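Local atomic coordinates of putative cytoplasmic protein (Salmonella typhimurium, PDB entry 4JUR), a protein that probably acts as a type VI secretion amidase effector of the Tae4 family, cleaving amide bonds in the peptidoglycan of rival bacteria. Residues S40-N45 with G85-F90; I127-G132 with T171-P176. All coordinates share one frame; numbering follows the deposited sequence.

Interaction 1 (S40-N45 with G85-F90)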
ATOM      1  N   SER A  40      14.682 -18.905  18.799  1.00 44.62           N
ATOM      2  CA  SER A  40      14.767 -20.277  19.343  1.00 49.18           C
ATOM      3  C   SER A  40      15.181 -20.264  20.805  1.00 48.96           C
ATOM      4  O   SER A  40      14.620 -20.983  21.632  1.00 48.11           O
ATOM      5  CB  SER A  40      15.790 -21.119  18.582  1.00 49.94           C
ATOM      6  OG  SER A  40      15.575 -21.050  17.183  1.00 60.11           O
ATOM      7  N   ILE A  41      16.174 -19.427  21.096  1.00 46.51           N
ATOM      8  CA  ILE A  41      16.834 -19.411  22.374  1.00 47.92           C
ATOM      9  C   ILE A  41      15.883 -18.897  23.421  1.00 48.62           C
ATOM     10  O   ILE A  41      15.684 -19.532  24.453  1.00 52.02           O
ATOM     11  CB  ILE A  41      18.102 -18.519  22.344  1.00 49.96           C
ATOM     12  CG1 ILE A  41      19.232 -19.210  21.590  1.00 49.73           C
ATOM     13  CG2 ILE A  41      18.581 -18.206  23.748  1.00 47.98           C
ATOM     14  CD1 ILE A  41      20.452 -18.320  21.382  1.00 55.39           C
ATOM     15  N   ILE A  42      15.284 -17.745  23.162  1.00 47.53           N
ATOM     16  CA  ILE A  42      14.410 -17.159  24.163  1.00 46.52           C
ATOM     17  C   ILE A  42      13.041 -17.829  24.172  1.00 48.88           C
ATOM     18  O   ILE A  42      12.462 -18.063  25.244  1.00 50.27           O
ATOM     19  CB  ILE A  42      14.323 -15.646  23.996  1.00 47.80           C
ATOM     20  CG1 ILE A  42      15.718 -15.044  24.218  1.00 48.52           C
ATOM     21  CG2 ILE A  42      13.302 -15.061  24.943  1.00 47.31           C
ATOM     22  CD1 ILE A  42      15.834 -13.601  23.848  1.00 48.79           C
ATOM     23  N   GLY A  43      12.539 -18.173  22.986  1.00 47.42           N
ATOM     24  CA  GLY A  43      11.242 -18.824  22.875  1.00 47.42           C
ATOM     25  C   GLY A  43      10.145 -18.025  23.546  1.00 47.86           C
ATOM     26  O   GLY A  43      10.307 -16.827  23.788  1.00 46.56           O
ATOM     27  N   GLY A  44       9.032 -18.679  23.862  1.00 48.61           N
ATOM     28  CA  GLY A  44       7.872 -17.978  24.392  1.00 48.73           C
ATOM     29  C   GLY A  44       7.271 -17.002  23.385  1.00 48.67           C
ATOM     30  O   GLY A  44       7.283 -17.252  22.174  1.00 46.32           O
ATOM     31  N   ASN A  45       6.743 -15.882  23.871  1.00 48.23           N
ATOM     32  CA  ASN A  45       6.171 -14.899  22.953  1.00 50.63           C
ATOM     33  C   ASN A  45       7.218 -14.200  22.104  1.00 47.83           C
ATOM     34  O   ASN A  45       6.949 -13.848  20.963  1.00 48.12           O
ATOM     35  CB  ASN A  45       5.305 -13.867  23.668  1.00 49.30           C
ATOM     36  CG  ASN A  45       4.045 -14.466  24.200  1.00 52.32           C
ATOM     37  OD1 ASN A  45       3.553 -15.454  23.659  1.00 51.27           O
ATOM     38  ND2 ASN A  45       3.517 -13.891  25.286  1.00 55.00           N
ATOM     39  N   GLY A  85       9.359 -14.160  27.388  1.00 51.11           N
ATOM     40  CA  GLY A  85      10.051 -15.314  26.838  1.00 50.98           C
ATOM     41  C   GLY A  85       9.622 -16.568  27.576  1.00 53.93           C
ATOM     42  O   GLY A  85       8.768 -16.505  28.461  1.00 54.27           O
ATOM     43  N   ALA A  86      10.200 -17.707  27.207  1.00 55.75           N
ATOM     44  CA  ALA A  86       9.971 -18.953  27.941  1.00 58.45           C
ATOM     45  C   ALA A  86      10.261 -18.754  29.437  1.00 59.86           C
ATOM     46  O   ALA A  86       9.432 -19.057  30.296  1.00 63.56           O
ATOM     47  CB  ALA A  86      10.839 -20.065  27.369  1.00 54.10           C
ATOM     48  N   ASP A  87      11.433 -18.198  29.727  1.00 57.31           N
ATOM     49  CA  ASP A  87      11.867 -17.859  31.082  1.00 56.42           C
ATOM     50  C   ASP A  87      10.930 -16.946  31.883  1.00 58.11           C
ATOM     51  O   ASP A  87      11.255 -16.558  33.005  1.00 59.25           O
ATOM     52  CB  ASP A  87      13.237 -17.177  30.996  1.00 61.83           C
ATOM     53  CG  ASP A  87      13.252 -15.998  30.006  1.00 62.42           C
ATOM     54  OD1 ASP A  87      12.296 -15.173  30.007  1.00 58.03           O
ATOM     55  OD2 ASP A  87      14.227 -15.910  29.219  1.00 61.72           O
ATOM     56  N   ASN A  88       9.798 -16.574  31.292  1.00 58.80           N
ATOM     57  CA  ASN A  88       8.831 -15.662  31.911  1.00 58.29           C
ATOM     58  C   ASN A  88       9.385 -14.271  32.235  1.00 57.83           C
ATOM     59  O   ASN A  88       8.751 -13.489  32.943  1.00 58.23           O
ATOM     60  CB  ASN A  88       8.146 -16.303  33.131  1.00 58.20           C
ATOM     61  CG  ASN A  88       6.987 -17.227  32.738  1.00 63.48           C
ATOM     62  OD1 ASN A  88       6.237 -16.946  31.798  1.00 65.57           O
ATOM     63  ND2 ASN A  88       6.839 -18.331  33.461  1.00 66.11           N
ATOM     64  N   LYS A  89      10.566 -13.968  31.698  1.00 61.68           N
ATOM     65  CA  LYS A  89      11.175 -12.644  31.840  1.00 58.80           C
ATOM     66  C   LYS A  89      10.730 -11.786  30.661  1.00 56.53           C
ATOM     67  O   LYS A  89      10.095 -12.283  29.735  1.00 55.69           O
ATOM     68  CB  LYS A  89      12.707 -12.734  31.893  1.00 54.17           C
ATOM     69  CG  LYS A  89      13.262 -13.539  33.058  1.00 56.29           C
ATOM     70  CD  LYS A  89      14.781 -13.373  33.182  1.00 61.64           C
ATOM     71  CE  LYS A  89      15.424 -14.408  34.132  1.00 65.78           C
ATOM     72  NZ  LYS A  89      16.077 -15.561  33.408  1.00 57.59           N
ATOM     73  N   PHE A  90      11.082 -10.506  30.682  1.00 55.82           N
ATOM     74  CA  PHE A  90      10.504  -9.554  29.745  1.00 52.25           C
ATOM     75  C   PHE A  90      11.499  -8.913  28.812  1.00 51.41           C
ATOM     76  O   PHE A  90      12.585  -8.507  29.213  1.00 50.53           O
ATOM     77  CB  PHE A  90       9.699  -8.504  30.494  1.00 56.33           C
ATOM     78  CG  PHE A  90       8.592  -9.096  31.303  1.00 59.95           C
ATOM     79  CD1 PHE A  90       7.383  -9.419  30.703  1.00 59.58           C
ATOM     80  CD2 PHE A  90       8.780  -9.392  32.647  1.00 61.05           C
ATOM     81  CE1 PHE A  90       6.360  -9.991  31.436  1.00 64.16           C
ATOM     82  CE2 PHE A  90       7.763  -9.971  33.391  1.00 65.69           C
ATOM     83  CZ  PHE A  90       6.546 -10.271  32.783  1.00 66.59           C
TER
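Ala86 N gives its hydrogen to Ile42 O at 3.0 Å, in a bond that is close to straight at 160°. Ile42 is the last residue of helix 35-42, so a carbonyl at the end of the helix is taken up by the loop between two strands. The donor lies somewhat off the carbonyl plane, tilted by 24°. Ala86 CB rests on the same oxygen, 3.3 Å from Ile42 O.

The side chain of Ile42 divides at CB. CG2 lies anti to the backbone N and meets Gly85 CA at 3.8 Å. Asp87 OD2 lies farther off, 4.5 Å from Ile42 CG2. CG1 takes the other branch, anti to the carbonyl carbon (chi1 -63°), and carries CD1 away from Gly85. The side chain also packs on Ile61 of helix 59-69.

Gly43 leaves the helix with positive phi. Its O makes a CA-H...O contact with Gly85 CA at 3.4 Å. Gly44 CA then passes 3.7 Å from Ala86 N, and neither glycine at this close crossing, Gly44 or Gly85, has a side chain to obstruct it.

Gly85 to Asn88 form a type I beta turn. Asp87 OD1 closes an Asx turn by accepting from Lys89 N, and OD2 is hydrogen-bonded to Tyr91 OH. The contact thus sets the junction of helices 35-42 and 44-51 against the loop joining strands 82-84 and 90-92.

Interaction 2 (I127-G132 with T171-P176)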
ATOM      1  N   ILE A 127      27.793  -0.182  28.099  1.00 45.74           N
ATOM      2  CA  ILE A 127      26.717  -0.129  27.128  1.00 41.64           C
ATOM      3  C   ILE A 127      26.856   1.139  26.324  1.00 40.48           C
ATOM      4  O   ILE A 127      26.868   2.225  26.891  1.00 43.01           O
ATOM      5  CB  ILE A 127      25.350  -0.167  27.813  1.00 41.64           C
ATOM      6  CG1 ILE A 127      25.178  -1.493  28.543  1.00 42.54           C
ATOM      7  CG2 ILE A 127      24.243  -0.003  26.794  1.00 40.55           C
ATOM      8  CD1 ILE A 127      24.261  -1.423  29.726  1.00 46.95           C
ATOM      9  N   ILE A 128      26.978   1.001  25.007  1.00 38.35           N
ATOM     10  CA  ILE A 128      27.043   2.162  24.121  1.00 40.44           C
ATOM     11  C   ILE A 128      25.775   2.232  23.259  1.00 41.11           C
ATOM     12  O   ILE A 128      25.208   1.182  22.873  1.00 40.95           O
ATOM     13  CB  ILE A 128      28.355   2.178  23.265  1.00 43.22           C
ATOM     14  CG1 ILE A 128      28.485   3.476  22.458  1.00 42.26           C
ATOM     15  CG2 ILE A 128      28.450   0.956  22.357  1.00 41.00           C
ATOM     16  CD1 ILE A 128      29.667   3.447  21.506  1.00 41.12           C
ATOM     17  N   VAL A 129      25.300   3.463  23.042  1.00 40.08           N
ATOM     18  CA  VAL A 129      24.164   3.767  22.159  1.00 36.98           C
ATOM     19  C   VAL A 129      24.592   4.734  21.067  1.00 39.56           C
ATOM     20  O   VAL A 129      25.155   5.804  21.345  1.00 39.35           O
ATOM     21  CB  VAL A 129      22.962   4.414  22.893  1.00 38.02           C
ATOM     22  CG1 VAL A 129      21.905   4.835  21.885  1.00 36.97           C
ATOM     23  CG2 VAL A 129      22.342   3.450  23.908  1.00 38.04           C
ATOM     24  N   VAL A 130      24.337   4.358  19.818  1.00 38.10           N
ATOM     25  CA  VAL A 130      24.603   5.248  18.705  1.00 36.15           C
ATOM     26  C   VAL A 130      23.294   5.611  18.008  1.00 38.74           C
ATOM     27  O   VAL A 130      22.614   4.746  17.457  1.00 40.73           O
ATOM     28  CB  VAL A 130      25.555   4.587  17.714  1.00 38.65           C
ATOM     29  CG1 VAL A 130      26.132   5.624  16.789  1.00 38.61           C
ATOM     30  CG2 VAL A 130      26.676   3.897  18.476  1.00 39.48           C
ATOM     31  N   LYS A 131      22.931   6.885  18.041  1.00 37.95           N
ATOM     32  CA  LYS A 131      21.715   7.364  17.379  1.00 39.76           C
ATOM     33  C   LYS A 131      22.110   8.075  16.107  1.00 39.06           C
ATOM     34  O   LYS A 131      23.203   8.618  16.034  1.00 37.25           O
ATOM     35  CB  LYS A 131      20.978   8.373  18.259  1.00 43.65           C
ATOM     36  CG  LYS A 131      20.188   7.794  19.403  1.00 49.44           C
ATOM     37  CD  LYS A 131      19.286   8.861  20.015  1.00 53.17           C
ATOM     38  CE  LYS A 131      19.765   9.321  21.400  1.00 60.46           C
ATOM     39  NZ  LYS A 131      21.014  10.155  21.334  1.00 58.65           N
ATOM     40  N   GLY A 132      21.208   8.116  15.131  1.00 40.25           N
ATOM     41  CA  GLY A 132      21.488   8.748  13.851  1.00 40.87           C
ATOM     42  C   GLY A 132      20.438   8.445  12.792  1.00 41.84           C
ATOM     43  O   GLY A 132      19.449   7.780  13.074  1.00 38.42           O
ATOM     44  N   THR A 171      26.457   7.622  22.941  1.00 39.94           N
ATOM     45  CA  THR A 171      26.471   7.797  24.379  1.00 43.74           C
ATOM     46  C   THR A 171      26.796   6.498  25.113  1.00 44.45           C
ATOM     47  O   THR A 171      26.410   5.411  24.685  1.00 44.69           O
ATOM     48  CB  THR A 171      25.198   8.529  24.918  1.00 41.44           C
ATOM     49  OG1 THR A 171      24.594   7.761  25.961  1.00 43.56           O
ATOM     50  CG2 THR A 171      24.191   8.793  23.812  1.00 43.87           C
ATOM     51  N   LEU A 172      27.542   6.626  26.207  1.00 46.64           N
ATOM     52  CA  LEU A 172      28.092   5.474  26.917  1.00 44.44           C
ATOM     53  C   LEU A 172      27.802   5.513  28.418  1.00 47.96           C
ATOM     54  O   LEU A 172      28.088   6.517  29.104  1.00 49.47           O
ATOM     55  CB  LEU A 172      29.599   5.407  26.726  1.00 41.44           C
ATOM     56  CG  LEU A 172      30.222   4.215  27.438  1.00 43.76           C
ATOM     57  CD1 LEU A 172      30.243   3.035  26.485  1.00 45.16           C
ATOM     58  CD2 LEU A 172      31.613   4.536  27.935  1.00 48.99           C
ATOM     59  N   TRP A 173      27.213   4.423  28.900  1.00 45.49           N
ATOM     60  CA  TRP A 173      27.139   4.132  30.316  1.00 47.41           C
ATOM     61  C   TRP A 173      28.198   3.087  30.620  1.00 49.10           C
ATOM     62  O   TRP A 173      28.161   1.963  30.104  1.00 44.20           O
ATOM     63  CB  TRP A 173      25.787   3.554  30.688  1.00 49.27           C
ATOM     64  CG  TRP A 173      24.647   4.483  30.557  1.00 49.16           C
ATOM     65  CD1 TRP A 173      24.083   5.219  31.543  1.00 50.09           C
ATOM     66  CD2 TRP A 173      23.895   4.748  29.373  1.00 45.60           C
ATOM     67  NE1 TRP A 173      23.028   5.943  31.048  1.00 50.31           N
ATOM     68  CE2 TRP A 173      22.891   5.670  29.714  1.00 47.66           C
ATOM     69  CE3 TRP A 173      23.983   4.305  28.051  1.00 46.23           C
ATOM     70  CZ2 TRP A 173      21.971   6.159  28.785  1.00 49.34           C
ATOM     71  CZ3 TRP A 173      23.064   4.789  27.127  1.00 48.30           C
ATOM     72  CH2 TRP A 173      22.070   5.704  27.501  1.00 45.54           C
ATOM     73  N   ILE A 174      29.145   3.472  31.465  1.00 50.22           N
ATOM     74  CA  ILE A 174      30.198   2.582  31.880  1.00 49.49           C
ATOM     75  C   ILE A 174      29.636   1.428  32.714  1.00 51.32           C
ATOM     76  O   ILE A 174      28.759   1.607  33.555  1.00 48.33           O
ATOM     77  CB  ILE A 174      31.289   3.361  32.623  1.00 51.80           C
ATOM     78  CG1 ILE A 174      32.025   4.254  31.631  1.00 50.95           C
ATOM     79  CG2 ILE A 174      32.283   2.425  33.328  1.00 51.60           C
ATOM     80  CD1 ILE A 174      32.977   5.223  32.297  1.00 55.48           C
ATOM     81  N   LEU A 175      30.111   0.229  32.408  1.00 50.83           N
ATOM     82  CA  LEU A 175      29.832  -0.936  33.219  1.00 55.39           C
ATOM     83  C   LEU A 175      31.116  -1.268  33.976  1.00 56.62           C
ATOM     84  O   LEU A 175      32.208  -1.181  33.411  1.00 54.78           O
ATOM     85  CB  LEU A 175      29.400  -2.119  32.339  1.00 53.08           C
ATOM     86  CG  LEU A 175      27.907  -2.339  32.058  1.00 50.93           C
ATOM     87  CD1 LEU A 175      27.066  -1.107  32.307  1.00 47.80           C
ATOM     88  CD2 LEU A 175      27.699  -2.842  30.639  1.00 45.53           C
ATOM     89  N   PRO A 176      30.988  -1.637  35.262  1.00 57.51           N
ATOM     90  CA  PRO A 176      32.117  -2.054  36.102  1.00 60.11           C
ATOM     91  C   PRO A 176      32.594  -3.482  35.770  1.00 61.23           C
ATOM     92  O   PRO A 176      33.795  -3.736  35.581  1.00 59.71           O
ATOM     93  CB  PRO A 176      31.521  -2.014  37.507  1.00 62.59           C
ATOM     94  CG  PRO A 176      30.070  -2.354  37.284  1.00 64.12           C
ATOM     95  CD  PRO A 176      29.707  -1.684  35.993  1.00 59.41           C
TER
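Two neighbouring strands of the antiparallel four-stranded sheet, 126-133 and 166-174, pair here in its interior. Their short segments run at 170° to each other. Ile127 with Trp173 and Val129 with Thr171 are hydrogen-bonded pairs; Ile128 with Leu172 is the non-hydrogen-bonded pair between them. Each hydrogen-bonded pair has both of its bonds. Thr171 N reaches Val129 O at 2.7 Å, and Val129 N returns a bond to Thr171 O. At the other end, Trp173 N binds Ile127 O at 3.0 Å, while the reciprocal bond from Ile127 N is more bent, at 134°. Leu172 CA and Ile128 CA add CA-H...O contacts to Ile127 O and Thr171 O respectively.

Ile127, Val129, Thr171 and Trp173 share one face. From CB the indole extends along this face toward Val129, with CG anti to its own carbonyl carbon (chi1 -67°), and the two side chains cross at a slant. Val129 CG2 meets the ring at its edge, 3.6 Å from Trp173 CZ3. Ile127 O also lies at the edge, in the ring plane, 3.7 Å from Trp173 CE3. The ring nitrogen NE1 is satisfied by Gly107 O.

Beyond the strand end, Leu175 folds back over Ile127. Its CD2 touches Ile127 CG1 at 3.5 Å, and both methyls lie beside Ile127 CD1. On the other face, Leu172 CD1 packs 3.8 Å from Ile128 CB.

Leu102 of helix 95-106 touches both Ile127 and Val129, and Thr103 touches Trp173. Strand 140-145 bonds the other edge of 126-133, through His141 and Thr143. Helix 95-106 against this antiparallel sheet is consistent with the papain-like fold of clan CA peptidases, the clan that holds the Tae4 family.

In the fold
From the N terminus, the chain runs through helices 21-31 and 35-42 to the first segment of interaction 1. It then passes through helices 44-51 and 59-69 and strand 82-84, and interaction 1 closes this loop, whose regular structure is chiefly helical. Strand 90-92, helix 95-106 and strand 111-114 follow before interaction 2 opens. Interaction 2 closes a second loop, which contains strand 140-145 and no helix, and brings the C-terminal end of the chain back into the sheet. The two loops lie in series, neither nested nor crossed. The centres of interactions 1 and 2 are about 25 Å apart, on opposite sides of the chain's centre. One ties the helix junction to the loop of the small two-stranded sheet; the other joins strands within the four-stranded sheet.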